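PDB 5IHS: endoglucanase, glycoside hydrolase family 5 protein, which hydrolyses internal beta-1,4-glucosidic bonds of cellulose and probably contributes to the bacterium's growth on crystalline cellulose. Local coordinates for residues 221-231 with 261-272. Numbering follows the deposited sequence.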
loop_
_atom_site.group_PDB
_atom_site.type_symbol
_atom_site.label_atom_id
_atom_site.label_comp_id
_atom_site.label_asym_id
_atom_site.label_seq_id
_atom_site.Cartn_x
_atom_site.Cartn_y
_atom_site.Cartn_z
ATOM N N PHE A 221 -5.742 -2.516 8.858
ATOM C CA PHE A 221 -6.009 -2.654 10.283
ATOM C C PHE A 221 -5.352 -1.523 11.057
ATOM O O PHE A 221 -4.302 -0.995 10.670
ATOM C CB PHE A 221 -5.558 -4.026 10.829
ATOM C CG PHE A 221 -4.069 -4.196 10.908
ATOM C CD1 PHE A 221 -3.360 -3.773 12.025
ATOM C CD2 PHE A 221 -3.360 -4.762 9.859
ATOM C CE1 PHE A 221 -1.979 -3.899 12.090
ATOM C CE2 PHE A 221 -1.980 -4.897 9.932
ATOM C CZ PHE A 221 -1.297 -4.459 11.039
ATOM N N TYR A 222 -5.978 -1.211 12.191
ATOM C CA TYR A 222 -5.510 -0.197 13.132
ATOM C C TYR A 222 -5.610 -0.870 14.494
ATOM O O TYR A 222 -6.738 -1.080 14.982
ATOM C CB TYR A 222 -6.319 1.102 13.040
ATOM C CG TYR A 222 -5.826 1.975 11.872
ATOM C CD1 TYR A 222 -6.168 1.701 10.558
ATOM C CD2 TYR A 222 -4.954 3.049 12.104
ATOM C CE1 TYR A 222 -5.649 2.457 9.502
ATOM C CE2 TYR A 222 -4.445 3.805 11.060
ATOM C CZ TYR A 222 -4.798 3.511 9.765
ATOM O OH TYR A 222 -4.273 4.294 8.763
ATOM N N PRO A 223 -4.486 -1.261 15.108
ATOM C CA PRO A 223 -4.514 -2.219 16.236
ATOM C C PRO A 223 -5.096 -1.683 17.529
ATOM O O PRO A 223 -5.377 -2.483 18.433
ATOM C CB PRO A 223 -3.032 -2.578 16.416
ATOM C CG PRO A 223 -2.313 -1.376 15.896
ATOM C CD PRO A 223 -3.116 -0.895 14.731
ATOM N N GLY A 224 -5.279 -0.373 17.668
ATOM C CA GLY A 224 -6.049 0.128 18.794
ATOM C C GLY A 224 -7.515 -0.237 18.716
ATOM O O GLY A 224 -8.212 -0.221 19.736
ATOM N N THR A 225 -7.984 -0.581 17.524
ATOM C CA THR A 225 -9.363 -0.943 17.240
ATOM C C THR A 225 -9.523 -2.394 16.819
ATOM O O THR A 225 -10.470 -3.061 17.244
ATOM C CB THR A 225 -9.900 -0.039 16.120
ATOM O OG1 THR A 225 -9.715 1.338 16.481
ATOM C CG2 THR A 225 -11.380 -0.316 15.843
ATOM N N HIS A 226 -8.609 -2.888 15.993
ATOM C CA HIS A 226 -8.744 -4.179 15.328
ATOM C C HIS A 226 -7.743 -5.164 15.905
ATOM O O HIS A 226 -6.532 -4.927 15.855
ATOM C CB HIS A 226 -8.488 -4.020 13.834
ATOM C CG HIS A 226 -9.335 -2.976 13.200
ATOM N ND1 HIS A 226 -8.810 -1.976 12.416
ATOM C CD2 HIS A 226 -10.670 -2.754 13.261
ATOM C CE1 HIS A 226 -9.791 -1.193 12.003
ATOM N NE2 HIS A 226 -10.930 -1.643 12.502
ATOM N N LYS A 227 -8.252 -6.269 16.437
ATOM C CA LYS A 227 -7.430 -7.239 17.142
ATOM C C LYS A 227 -7.685 -8.642 16.599
ATOM O O LYS A 227 -7.715 -8.829 15.379
ATOM C CB LYS A 227 -7.629 -7.093 18.651
ATOM C CG LYS A 227 -7.372 -5.660 19.105
ATOM C CD LYS A 227 -7.482 -5.511 20.591
ATOM C CE LYS A 227 -7.729 -4.066 20.989
ATOM N NZ LYS A 227 -6.547 -3.207 20.901
ATOM N N GLN A 228 -7.855 -9.642 17.463
ATOM C CA GLN A 228 -7.888 -11.014 16.963
ATOM C C GLN A 228 -9.067 -11.264 16.026
ATOM O O GLN A 228 -8.955 -12.084 15.113
ATOM C CB GLN A 228 -7.907 -12.001 18.126
ATOM C CG GLN A 228 -7.802 -13.447 17.699
ATOM C CD GLN A 228 -6.491 -13.744 17.003
ATOM O OE1 GLN A 228 -5.431 -13.264 17.417
ATOM N NE2 GLN A 228 -6.552 -14.531 15.936
ATOM N N GLU A 229 -10.196 -10.578 16.220
ATOM C CA GLU A 229 -11.345 -10.807 15.345
ATOM C C GLU A 229 -11.013 -10.507 13.883
ATOM O O GLU A 229 -11.474 -11.214 12.976
ATOM C CB GLU A 229 -12.546 -9.994 15.820
ATOM C CG GLU A 229 -12.515 -8.514 15.505
ATOM C CD GLU A 229 -11.409 -7.726 16.193
ATOM O OE1 GLU A 229 -10.826 -8.188 17.203
ATOM O OE2 GLU A 229 -11.139 -6.610 15.719
ATOM N N LEU A 230 -10.224 -9.463 13.624
ATOM C CA LEU A 230 -9.863 -9.161 12.243
ATOM C C LEU A 230 -8.764 -10.095 11.727
ATOM O O LEU A 230 -8.757 -10.425 10.533
ATOM C CB LEU A 230 -9.512 -7.674 12.081
ATOM C CG LEU A 230 -9.345 -7.192 10.635
ATOM C CD1 LEU A 230 -10.622 -7.345 9.819
ATOM C CD2 LEU A 230 -8.890 -5.730 10.608
ATOM N N ARG A 231 -7.850 -10.555 12.595
ATOM C CA ARG A 231 -6.937 -11.617 12.183
ATOM C C ARG A 231 -7.706 -12.876 11.809
ATOM O O ARG A 231 -7.346 -13.567 10.852
ATOM C CB ARG A 231 -5.909 -11.909 13.275
ATOM C CG ARG A 231 -4.876 -10.807 13.446
ATOM C CD ARG A 231 -3.726 -11.223 14.369
ATOM N NE ARG A 231 -4.101 -11.255 15.780
ATOM C CZ ARG A 231 -4.115 -10.203 16.591
ATOM N NH1 ARG A 231 -3.788 -8.998 16.148
ATOM N NH2 ARG A 231 -4.455 -10.359 17.865
ATOM N N SER A 261 -0.728 1.444 20.383
ATOM C CA SER A 261 -0.855 0.043 20.789
ATOM C C SER A 261 0.337 -0.776 20.308
ATOM O O SER A 261 0.204 -1.625 19.418
ATOM C CB SER A 261 -2.153 -0.549 20.240
ATOM O OG SER A 261 -3.292 0.094 20.800
ATOM N N PRO A 262 1.518 -0.566 20.895
ATOM C CA PRO A 262 2.699 -1.307 20.415
ATOM C C PRO A 262 2.614 -2.815 20.578
ATOM O O PRO A 262 3.041 -3.545 19.677
ATOM C CB PRO A 262 3.858 -0.697 21.214
ATOM C CG PRO A 262 3.226 0.011 22.356
ATOM C CD PRO A 262 1.884 0.457 21.884
ATOM N N GLU A 263 2.096 -3.317 21.700
ATOM C CA GLU A 263 2.023 -4.766 21.867
ATOM C C GLU A 263 1.047 -5.393 20.874
ATOM O O GLU A 263 1.343 -6.447 20.288
ATOM C CB GLU A 263 1.709 -5.137 23.318
ATOM C CG GLU A 263 2.879 -4.835 24.276
ATOM C CD GLU A 263 4.056 -5.815 24.157
ATOM O OE1 GLU A 263 3.829 -7.002 23.834
ATOM O OE2 GLU A 263 5.218 -5.403 24.412
ATOM N N GLU A 264 -0.099 -4.755 20.635
ATOM C CA GLU A 264 -1.025 -5.317 19.657
ATOM C C GLU A 264 -0.453 -5.229 18.247
ATOM O O GLU A 264 -0.658 -6.141 17.438
ATOM C CB GLU A 264 -2.402 -4.654 19.745
ATOM C CG GLU A 264 -3.450 -5.330 18.858
ATOM C CD GLU A 264 -3.884 -6.704 19.353
ATOM O OE1 GLU A 264 -3.884 -6.924 20.586
ATOM O OE2 GLU A 264 -4.224 -7.555 18.500
ATOM N N THR A 265 0.278 -4.149 17.939
ATOM C CA THR A 265 0.942 -4.071 16.641
ATOM C C THR A 265 1.874 -5.264 16.448
ATOM O O THR A 265 1.909 -5.868 15.369
ATOM C CB THR A 265 1.701 -2.744 16.487
ATOM O OG1 THR A 265 0.820 -1.624 16.632
ATOM C CG2 THR A 265 2.343 -2.633 15.117
ATOM N N ALA A 266 2.611 -5.640 17.500
ATOM C CA ALA A 266 3.516 -6.782 17.409
ATOM C C ALA A 266 2.767 -8.090 17.160
ATOM O O ALA A 266 3.275 -8.966 16.457
ATOM C CB ALA A 266 4.368 -6.883 18.674
ATOM N N LEU A 267 1.567 -8.254 17.736
ATOM C CA LEU A 267 0.770 -9.443 17.431
ATOM C C LEU A 267 0.382 -9.472 15.962
ATOM O O LEU A 267 0.360 -10.545 15.340
ATOM C CB LEU A 267 -0.483 -9.516 18.305
ATOM C CG LEU A 267 -0.249 -9.732 19.801
ATOM C CD1 LEU A 267 -1.583 -9.849 20.498
ATOM C CD2 LEU A 267 0.614 -10.956 20.082
ATOM N N TRP A 268 0.084 -8.308 15.386
ATOM C CA TRP A 268 -0.173 -8.249 13.958
ATOM C C TRP A 268 1.075 -8.587 13.150
ATOM O O TRP A 268 0.990 -9.342 12.179
ATOM C CB TRP A 268 -0.721 -6.881 13.572
ATOM C CG TRP A 268 -2.194 -6.751 13.767
ATOM C CD1 TRP A 268 -2.852 -6.159 14.804
ATOM C CD2 TRP A 268 -3.200 -7.217 12.865
ATOM N NE1 TRP A 268 -4.215 -6.226 14.596
ATOM C CE2 TRP A 268 -4.453 -6.870 13.410
ATOM C CE3 TRP A 268 -3.158 -7.880 11.639
ATOM C CZ2 TRP A 268 -5.655 -7.165 12.762
ATOM C CZ3 TRP A 268 -4.345 -8.173 10.998
ATOM C CH2 TRP A 268 -5.575 -7.818 11.560
ATOM N N TYR A 269 2.236 -8.016 13.506
ATOM C CA TYR A 269 3.455 -8.361 12.776
ATOM C C TYR A 269 3.703 -9.866 12.800
ATOM O O TYR A 269 4.124 -10.449 11.794
ATOM C CB TYR A 269 4.666 -7.635 13.351
ATOM C CG TYR A 269 4.777 -6.146 13.102
ATOM C CD1 TYR A 269 4.310 -5.542 11.935
ATOM C CD2 TYR A 269 5.417 -5.351 14.034
ATOM C CE1 TYR A 269 4.457 -4.180 11.729
ATOM C CE2 TYR A 269 5.583 -3.999 13.832
ATOM C CZ TYR A 269 5.112 -3.410 12.680
ATOM O OH TYR A 269 5.300 -2.050 12.512
ATOM N N GLU A 270 3.464 -10.508 13.949
ATOM C CA GLU A 270 3.660 -11.952 14.053
ATOM C C GLU A 270 2.777 -12.691 13.050
ATOM O O GLU A 270 3.233 -13.592 12.336
ATOM C CB GLU A 270 3.350 -12.387 15.483
ATOM C CG GLU A 270 3.458 -13.855 15.778
ATOM C CD GLU A 270 3.299 -14.102 17.271
ATOM O OE1 GLU A 270 2.190 -13.864 17.799
ATOM O OE2 GLU A 270 4.290 -14.487 17.933
ATOM N N PHE A 271 1.504 -12.309 12.981
ATOM C CA PHE A 271 0.566 -12.925 12.045
ATOM C C PHE A 271 0.969 -12.674 10.595
ATOM O O PHE A 271 0.981 -13.594 9.768
ATOM C CB PHE A 271 -0.828 -12.365 12.325
ATOM C CG PHE A 271 -1.878 -12.801 11.344
ATOM C CD1 PHE A 271 -2.476 -14.045 11.453
ATOM C CD2 PHE A 271 -2.292 -11.950 10.326
ATOM C CE1 PHE A 271 -3.449 -14.444 10.548
ATOM C CE2 PHE A 271 -3.264 -12.347 9.424
ATOM C CZ PHE A 271 -3.842 -13.591 9.542
ATOM N N LEU A 272 1.293 -11.422 10.268
ATOM C CA LEU A 272 1.631 -11.088 8.891
ATOM C C LEU A 272 2.891 -11.816 8.445
ATOM O O LEU A 272 2.949 -12.350 7.332
ATOM C CB LEU A 272 1.788 -9.578 8.725
ATOM C CG LEU A 272 0.537 -8.767 9.086
ATOM C CD1 LEU A 272 0.857 -7.285 9.119
ATOM C CD2 LEU A 272 -0.614 -9.058 8.120
HETATM O O HOH W 1 -4.925 -5.126 22.463
HETATM O O HOH W 2 -4.954 -1.135 22.428
#
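Arg231 reaches over the indole of Trp268, whose opposite face carries Phe221. From CB, chi1 (-71°) sets CG anti to the carbonyl carbon, in a CH-pi contact 3.5 Å from the centroid of the six-membered ring of Trp268; CD then packs on Phe271 CB. A bend at chi3 (-74°) swings the guanidinium back over the five-membered ring of Trp268, a cation-pi contact with the two planes steeply inclined. NE and NH2 both hold Gln228 OE1, one turn back, while NH1 and NH2 both donate end-on to Glu264 OE2 (2.8 and 2.9 Å), a salt bridge with guanidinium and carboxylate nearly coplanar. Leu267 CB covers one guanidinium face. A leucine in place of Arg231 would probably leave the Glu264 carboxylate without its charged mate and uncover part of the indole face. On the face of Trp268 away from Arg231, the Phe221 ring forms an offset stack with the five-membered ring, centroids 3.8 Å apart and planes at 6°. Trp268 NE1 donates to His226 O (2.9 Å), which lies near the indole plane; with the groups on both faces, this should limit the indole's rotation. The sandwich fastens helix 262-274 to the strand 215-221/helix 228-239 loop and that helix's first turn, outside the TIM barrel, with Phe221 also touching Val246 of strand 244-249.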